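Local coordinates for protein indole-3-pyruvate decarboxylase (Azospirillum brasilense, PDB 2NXW) that catalyses the thiamine diphosphate- and metal-dependent decarboxylation of indole-3-pyruvate to indole-3-acetaldehyde and carbon dioxide, a step of auxin biosynthesis, at residues Ser221-Val226 with Glu289-Phe294; Ala243-Arg248 with Asp342-Arg347. One frame throughout, in Å; residues are numbered along the deposited sequence.

Contact 1 (Ser221-Val226 with Glu289-Phe294)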
ATOM      1  N   SER A 221     -15.082  27.853  28.878  1.00 26.78           N
ATOM      2  CA  SER A 221     -15.800  28.648  27.891  1.00 28.28           C
ATOM      3  C   SER A 221     -16.948  27.918  27.205  1.00 27.91           C
ATOM      4  O   SER A 221     -17.831  28.551  26.629  1.00 28.64           O
ATOM      5  CB  SER A 221     -14.829  29.181  26.837  1.00 29.84           C
ATOM      6  OG  SER A 221     -14.179  28.127  26.159  1.00 32.49           O
ATOM      7  N   ALA A 222     -16.949  26.592  27.264  1.00 26.72           N
ATOM      8  CA  ALA A 222     -18.016  25.825  26.626  1.00 25.22           C
ATOM      9  C   ALA A 222     -19.365  26.070  27.300  1.00 25.15           C
ATOM     10  O   ALA A 222     -19.441  26.214  28.518  1.00 25.86           O
ATOM     11  CB  ALA A 222     -17.678  24.327  26.666  1.00 24.47           C
ATOM     12  N   THR A 223     -20.428  26.117  26.499  1.00 24.56           N
ATOM     13  CA  THR A 223     -21.770  26.316  27.031  1.00 25.25           C
ATOM     14  C   THR A 223     -22.303  25.001  27.600  1.00 23.55           C
ATOM     15  O   THR A 223     -23.056  24.996  28.573  1.00 24.28           O
ATOM     16  CB  THR A 223     -22.734  26.812  25.933  0.50 25.81           C
ATOM     17  OG1 THR A 223     -22.353  28.131  25.522  0.50 28.00           O
ATOM     18  CG2 THR A 223     -24.165  26.843  26.448  0.50 26.45           C
ATOM     19  N   SER A 224     -21.909  23.889  26.984  1.00 23.08           N
ATOM     20  CA  SER A 224     -22.350  22.570  27.426  1.00 21.66           C
ATOM     21  C   SER A 224     -21.200  21.562  27.419  1.00 20.73           C
ATOM     22  O   SER A 224     -21.174  20.620  26.623  1.00 21.02           O
ATOM     23  CB  SER A 224     -23.482  22.063  26.527  1.00 22.85           C
ATOM     24  OG  SER A 224     -24.055  20.874  27.059  1.00 25.60           O
ATOM     25  N   PRO A 225     -20.222  21.760  28.307  1.00 19.05           N
ATOM     26  CA  PRO A 225     -19.082  20.848  28.381  1.00 18.02           C
ATOM     27  C   PRO A 225     -19.497  19.493  28.939  1.00 16.54           C
ATOM     28  O   PRO A 225     -20.455  19.389  29.707  1.00 17.69           O
ATOM     29  CB  PRO A 225     -18.117  21.581  29.307  1.00 18.16           C
ATOM     30  CG  PRO A 225     -19.048  22.298  30.246  1.00 18.02           C
ATOM     31  CD  PRO A 225     -20.103  22.841  29.304  1.00 19.11           C
ATOM     32  N   VAL A 226     -18.772  18.458  28.535  1.00 16.14           N
ATOM     33  CA  VAL A 226     -19.040  17.109  29.000  1.00 16.88           C
ATOM     34  C   VAL A 226     -17.726  16.375  29.210  1.00 15.84           C
ATOM     35  O   VAL A 226     -16.843  16.426  28.353  1.00 16.83           O
ATOM     36  CB  VAL A 226     -19.866  16.305  27.966  1.00 17.03           C
ATOM     37  CG1 VAL A 226     -19.966  14.843  28.407  1.00 17.95           C
ATOM     38  CG2 VAL A 226     -21.240  16.923  27.798  1.00 18.06           C
ATOM     39  N   GLU A 289     -24.215  16.953  21.275  1.00 21.64           N
ATOM     40  CA  GLU A 289     -24.422  18.394  21.147  1.00 22.69           C
ATOM     41  C   GLU A 289     -23.410  19.195  21.963  1.00 22.77           C
ATOM     42  O   GLU A 289     -23.435  20.427  21.965  1.00 22.86           O
ATOM     43  CB  GLU A 289     -25.834  18.778  21.590  1.00 24.43           C
ATOM     44  CG  GLU A 289     -26.933  18.067  20.826  1.00 28.32           C
ATOM     45  CD  GLU A 289     -28.297  18.673  21.080  1.00 31.10           C
ATOM     46  OE1 GLU A 289     -28.557  19.100  22.226  1.00 33.04           O
ATOM     47  OE2 GLU A 289     -29.112  18.713  20.132  1.00 35.50           O
ATOM     48  N   SER A 290     -22.511  18.501  22.653  1.00 21.61           N
ATOM     49  CA  SER A 290     -21.516  19.190  23.474  1.00 20.80           C
ATOM     50  C   SER A 290     -20.542  20.050  22.667  1.00 21.61           C
ATOM     51  O   SER A 290     -20.057  19.635  21.614  1.00 22.37           O
ATOM     52  CB  SER A 290     -20.720  18.178  24.299  1.00 20.14           C
ATOM     53  OG  SER A 290     -19.715  18.836  25.055  1.00 18.42           O
ATOM     54  N   ASP A 291     -20.261  21.252  23.172  1.00 21.13           N
ATOM     55  CA  ASP A 291     -19.324  22.157  22.518  1.00 21.77           C
ATOM     56  C   ASP A 291     -18.002  22.192  23.297  1.00 20.80           C
ATOM     57  O   ASP A 291     -17.186  23.102  23.142  1.00 21.46           O
ATOM     58  CB  ASP A 291     -19.938  23.562  22.392  1.00 23.10           C
ATOM     59  CG  ASP A 291     -20.254  24.200  23.737  1.00 24.65           C
ATOM     60  OD1 ASP A 291     -20.508  23.467  24.718  1.00 22.66           O
ATOM     61  OD2 ASP A 291     -20.266  25.450  23.805  1.00 28.18           O
ATOM     62  N   GLY A 292     -17.811  21.173  24.134  1.00 20.08           N
ATOM     63  CA  GLY A 292     -16.610  21.036  24.943  1.00 18.73           C
ATOM     64  C   GLY A 292     -16.601  19.606  25.455  1.00 17.52           C
ATOM     65  O   GLY A 292     -16.792  19.353  26.648  1.00 17.25           O
ATOM     66  N   LEU A 293     -16.397  18.670  24.531  1.00 17.38           N
ATOM     67  CA  LEU A 293     -16.395  17.239  24.842  1.00 17.25           C
ATOM     68  C   LEU A 293     -14.993  16.732  25.169  1.00 15.65           C
ATOM     69  O   LEU A 293     -14.148  16.581  24.292  1.00 16.97           O
ATOM     70  CB  LEU A 293     -16.964  16.464  23.653  1.00 18.34           C
ATOM     71  CG  LEU A 293     -17.193  14.959  23.817  1.00 16.95           C
ATOM     72  CD1 LEU A 293     -18.215  14.678  24.918  1.00 18.24           C
ATOM     73  CD2 LEU A 293     -17.672  14.397  22.485  1.00 18.39           C
ATOM     74  N   PHE A 294     -14.750  16.465  26.445  1.00 14.78           N
ATOM     75  CA  PHE A 294     -13.445  15.992  26.893  1.00 14.43           C
ATOM     76  C   PHE A 294     -13.445  14.463  26.939  1.00 14.72           C
ATOM     77  O   PHE A 294     -13.995  13.869  27.868  1.00 15.98           O
ATOM     78  CB  PHE A 294     -13.169  16.586  28.282  1.00 15.74           C
ATOM     79  CG  PHE A 294     -11.767  16.383  28.798  1.00 15.44           C
ATOM     80  CD1 PHE A 294     -10.787  15.739  28.041  1.00 14.32           C
ATOM     81  CD2 PHE A 294     -11.425  16.861  30.062  1.00 15.17           C
ATOM     82  CE1 PHE A 294      -9.487  15.578  28.543  1.00 15.75           C
ATOM     83  CE2 PHE A 294     -10.135  16.704  30.569  1.00 16.03           C
ATOM     84  CZ  PHE A 294      -9.166  16.064  29.810  1.00 15.18           C
TER
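Ser-290 OG is held by two backbone groups, one on each segment. It donates to Ser-224 O across the contact at 2.8 Å, and it accepts from Gly-292 N two residues further on at 3.2 Å, which closes an ST turn. With OG anti to its own backbone N (chi1 178°), the hydroxyl sits where it can brace the turn and tie it to segment 221-226. The next residue uses its side chain in a different way. The carboxylate of Asp-291 faces two consecutive amides: OD2 takes Thr-223 N on its syn lone pair at 2.8 Å, while OD1 is met by Ser-224 N at 2.7 Å, also on the syn side and 17° out of the carboxylate plane. With CG swung between the backbone N and the carbonyl carbon (chi1 62°), both oxygens reach the bend that follows helix 205-221, and the pair of bonds should fix the rotation of the group. Gly-292 lets Ala-222 settle close by, its CB 3.9 Å from Gly-292 CA; a side chain on the glycine would run into that methyl. Beyond these polar clasps the two segments enter adjacent parallel strands, 225-229 and 292-296, of the mixed sheet in the central domain of this thiamine diphosphate enzyme. Val-226 bonds to both sides of Leu-293: its N gives to Gly-292 O at 2.9 Å, and its O receives Phe-294 N at 2.8 Å. Val-226 and Leu-293 send their side chains the same way, lying side by side with CB of the valine 3.8 Å from CD1 of the leucine, and CG2 of Val-226 rests against Ser-290. Leu-286 and Val-287 of helix 281-288 cover this face, whereas Pro-225 and Phe-294 pack on Met-219 of helix 205-221.

Contact 2 (Ala243-Arg248 with Asp342-Arg347). Unlike the reference sequence in segment 342-347: Arg-347 (reference Gly).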
ATOM      1  N   ALA A 243     -12.015  10.368  39.600  1.00 15.37           N
ATOM      2  CA  ALA A 243     -13.187  10.699  40.413  1.00 14.78           C
ATOM      3  C   ALA A 243     -12.930  12.082  41.021  1.00 15.43           C
ATOM      4  O   ALA A 243     -13.832  12.918  41.091  1.00 16.05           O
ATOM      5  CB  ALA A 243     -13.384   9.660  41.525  1.00 15.42           C
ATOM      6  N   GLU A 244     -11.690  12.320  41.447  1.00 15.55           N
ATOM      7  CA  GLU A 244     -11.319  13.607  42.030  1.00 16.76           C
ATOM      8  C   GLU A 244     -11.412  14.700  40.960  1.00 16.70           C
ATOM      9  O   GLU A 244     -11.960  15.773  41.205  1.00 17.89           O
ATOM     10  CB  GLU A 244      -9.900  13.525  42.604  1.00 18.60           C
ATOM     11  CG  GLU A 244      -9.415  14.767  43.356  1.00 20.71           C
ATOM     12  CD  GLU A 244     -10.244  15.078  44.598  1.00 21.21           C
ATOM     13  OE1 GLU A 244     -10.662  14.135  45.303  1.00 24.36           O
ATOM     14  OE2 GLU A 244     -10.464  16.273  44.878  1.00 23.17           O
ATOM     15  N   LEU A 245     -10.882  14.425  39.770  1.00 16.01           N
ATOM     16  CA  LEU A 245     -10.946  15.391  38.679  1.00 16.13           C
ATOM     17  C   LEU A 245     -12.399  15.739  38.322  1.00 16.27           C
ATOM     18  O   LEU A 245     -12.733  16.914  38.133  1.00 16.68           O
ATOM     19  CB  LEU A 245     -10.228  14.834  37.441  1.00 17.75           C
ATOM     20  CG  LEU A 245     -10.375  15.643  36.146  1.00 17.23           C
ATOM     21  CD1 LEU A 245      -9.747  17.027  36.322  1.00 19.00           C
ATOM     22  CD2 LEU A 245      -9.711  14.888  34.999  1.00 18.54           C
ATOM     23  N   ALA A 246     -13.260  14.725  38.230  1.00 16.07           N
ATOM     24  CA  ALA A 246     -14.666  14.944  37.887  1.00 15.37           C
ATOM     25  C   ALA A 246     -15.357  15.856  38.887  1.00 16.45           C
ATOM     26  O   ALA A 246     -16.160  16.714  38.505  1.00 16.84           O
ATOM     27  CB  ALA A 246     -15.403  13.613  37.802  1.00 16.00           C
ATOM     28  N   GLN A 247     -15.051  15.677  40.168  1.00 15.92           N
ATOM     29  CA  GLN A 247     -15.674  16.517  41.174  1.00 17.32           C
ATOM     30  C   GLN A 247     -15.185  17.960  41.043  1.00 18.14           C
ATOM     31  O   GLN A 247     -15.985  18.896  41.074  1.00 18.81           O
ATOM     32  CB  GLN A 247     -15.375  15.974  42.577  1.00 16.17           C
ATOM     33  CG  GLN A 247     -15.943  16.823  43.716  1.00 17.67           C
ATOM     34  CD  GLN A 247     -15.812  16.142  45.076  1.00 17.98           C
ATOM     35  OE1 GLN A 247     -14.729  15.687  45.460  1.00 20.08           O
ATOM     36  NE2 GLN A 247     -16.916  16.078  45.810  1.00 18.78           N
ATOM     37  N   ARG A 248     -13.879  18.142  40.870  1.00 17.62           N
ATOM     38  CA  ARG A 248     -13.315  19.490  40.757  1.00 18.30           C
ATOM     39  C   ARG A 248     -13.625  20.214  39.448  1.00 18.59           C
ATOM     40  O   ARG A 248     -13.760  21.438  39.429  1.00 18.92           O
ATOM     41  CB  ARG A 248     -11.798  19.450  40.946  1.00 18.04           C
ATOM     42  CG  ARG A 248     -11.345  18.908  42.293  1.00 18.77           C
ATOM     43  CD  ARG A 248      -9.871  19.206  42.536  1.00 20.11           C
ATOM     44  NE  ARG A 248      -9.408  18.578  43.769  1.00 21.51           N
ATOM     45  CZ  ARG A 248      -8.240  18.834  44.345  1.00 24.60           C
ATOM     46  NH1 ARG A 248      -7.411  19.717  43.800  1.00 26.20           N
ATOM     47  NH2 ARG A 248      -7.898  18.200  45.459  1.00 25.78           N
ATOM     48  N   ASP A 342      -3.107  14.598  36.574  1.00 16.41           N
ATOM     49  CA  ASP A 342      -2.439  15.250  37.697  1.00 18.49           C
ATOM     50  C   ASP A 342      -2.269  16.747  37.452  1.00 18.22           C
ATOM     51  O   ASP A 342      -2.434  17.549  38.376  1.00 18.12           O
ATOM     52  CB  ASP A 342      -1.072  14.625  37.959  1.00 20.48           C
ATOM     53  CG  ASP A 342      -1.160  13.303  38.697  1.00 23.89           C
ATOM     54  OD1 ASP A 342      -2.194  13.034  39.348  1.00 24.73           O
ATOM     55  OD2 ASP A 342      -0.179  12.536  38.643  1.00 27.21           O
ATOM     56  N   ALA A 343      -1.942  17.122  36.216  1.00 17.15           N
ATOM     57  CA  ALA A 343      -1.753  18.529  35.869  1.00 18.05           C
ATOM     58  C   ALA A 343      -3.056  19.315  35.988  1.00 18.67           C
ATOM     59  O   ALA A 343      -3.063  20.483  36.384  1.00 20.05           O
ATOM     60  CB  ALA A 343      -1.194  18.651  34.459  1.00 17.97           C
ATOM     61  N   LEU A 344      -4.167  18.674  35.640  1.00 16.95           N
ATOM     62  CA  LEU A 344      -5.458  19.331  35.748  1.00 17.31           C
ATOM     63  C   LEU A 344      -5.838  19.491  37.218  1.00 17.12           C
ATOM     64  O   LEU A 344      -6.387  20.516  37.612  1.00 18.40           O
ATOM     65  CB  LEU A 344      -6.527  18.518  35.012  1.00 15.95           C
ATOM     66  CG  LEU A 344      -6.372  18.517  33.489  1.00 17.48           C
ATOM     67  CD1 LEU A 344      -7.354  17.527  32.859  1.00 17.58           C
ATOM     68  CD2 LEU A 344      -6.621  19.916  32.946  1.00 17.88           C
ATOM     69  N   LEU A 345      -5.537  18.483  38.032  1.00 17.71           N
ATOM     70  CA  LEU A 345      -5.875  18.561  39.453  1.00 19.10           C
ATOM     71  C   LEU A 345      -5.117  19.686  40.144  1.00 21.36           C
ATOM     72  O   LEU A 345      -5.665  20.383  40.996  1.00 21.79           O
ATOM     73  CB  LEU A 345      -5.584  17.223  40.145  1.00 18.48           C
ATOM     74  CG  LEU A 345      -6.570  16.099  39.797  1.00 17.71           C
ATOM     75  CD1 LEU A 345      -6.088  14.785  40.388  1.00 19.02           C
ATOM     76  CD2 LEU A 345      -7.957  16.449  40.333  1.00 17.59           C
ATOM     77  N   GLU A 346      -3.863  19.869  39.756  1.00 21.06           N
ATOM     78  CA  GLU A 346      -3.031  20.919  40.332  1.00 22.85           C
ATOM     79  C   GLU A 346      -3.585  22.309  40.042  1.00 22.30           C
ATOM     80  O   GLU A 346      -3.275  23.268  40.756  1.00 22.93           O
ATOM     81  CB  GLU A 346      -1.620  20.813  39.761  1.00 25.13           C
ATOM     82  CG  GLU A 346      -0.789  19.695  40.356  1.00 31.21           C
ATOM     83  CD  GLU A 346       0.407  19.343  39.495  1.00 34.75           C
ATOM     84  OE1 GLU A 346       1.000  20.266  38.892  1.00 37.76           O
ATOM     85  OE2 GLU A 346       0.759  18.144  39.426  1.00 38.41           O
ATOM     86  N   ARG A 347      -4.411  22.414  39.006  1.00 20.84           N
ATOM     87  CA  ARG A 347      -4.986  23.694  38.593  1.00 20.13           C
ATOM     88  C   ARG A 347      -6.447  23.916  38.979  1.00 20.50           C
ATOM     89  O   ARG A 347      -7.054  24.919  38.595  1.00 22.61           O
ATOM     90  CB  ARG A 347      -4.827  23.842  37.080  1.00 19.26           C
ATOM     91  CG  ARG A 347      -3.374  23.853  36.637  1.00 19.89           C
ATOM     92  CD  ARG A 347      -3.235  23.630  35.139  1.00 19.59           C
ATOM     93  NE  ARG A 347      -1.873  23.899  34.688  1.00 18.89           N
ATOM     94  CZ  ARG A 347      -0.807  23.188  35.048  1.00 20.32           C
ATOM     95  NH1 ARG A 347      -0.936  22.146  35.866  1.00 21.36           N
ATOM     96  NH2 ARG A 347       0.402  23.536  34.611  1.00 22.68           N
TER
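Leu-345 meets three residues of helix 239-249 with one methyl group. Its CD2 lies 3.6 Å from Leu-245 CA, 3.8 Å from Glu-244 CG and 4.0 Å from Arg-248 CD, pressing on backbone and side chains alike. The torsions explain the position: CG lies anti to the carbonyl carbon (chi1 -73°), and with CD1 carrying on the extended line, CD2 is the branch turned onto helix 239-249. Leu-245 replies with a different conformer, CG anti to the backbone N (chi1 172°), and its CD1 comes 3.8 Å from Leu-344 CB as the two leucines cross obliquely. The axes of 243-248 and 342-346 run at 38° to each other and come within 9.9 Å. Both helices lie on the same face of the central-domain sheet, where Leu-245 packs on Leu-296 and Leu-344 on Phe-294, both of strand 292-296. Toward the outer side, apolar contact gives way to charge. Arg-248 crosses Leu-345 at about a right angle and forms a salt bridge one helical turn back: NE donates to Glu-244 OE2 at 2.8 Å, nearly in the guanidinium plane and on the anti lone pair of that oxygen, and NH2 adds a weak bond of 3.3 Å. A bend in the Glu-244 chain brings its carboxylate to this edge. NH1 of the arginine, meanwhile, bonds to Leu-348 O, just past the end of helix 337-346. With an alanine in place of Arg-248, the Glu-244 carboxylate is likely to lose its charged mate, Leu-348 O its guanidinium donor, and the Leu-345 methyl part of its cover.

From the N terminus, helix 205-221 leads into the first segment of contact 1, and the chain then passes through helix 239-249, which supplies the first segment of contact 2. It continues through strand 253-255 and helix 281-288 to reach 289-294, closing contact 1 over 62 intervening residues. Contact 2 closes later, over 93, after the antiparallel strands that end at 333, so the two loops cross rather than nest. Contact 1 joins neighbouring strands, and contact 2 joins two helices lying on their sheet. Their centres are about 17 Å apart, yet they touch: Phe-294 CE2 packs 3.7 Å from Leu-344 CD1, linking strand to helix within the central domain.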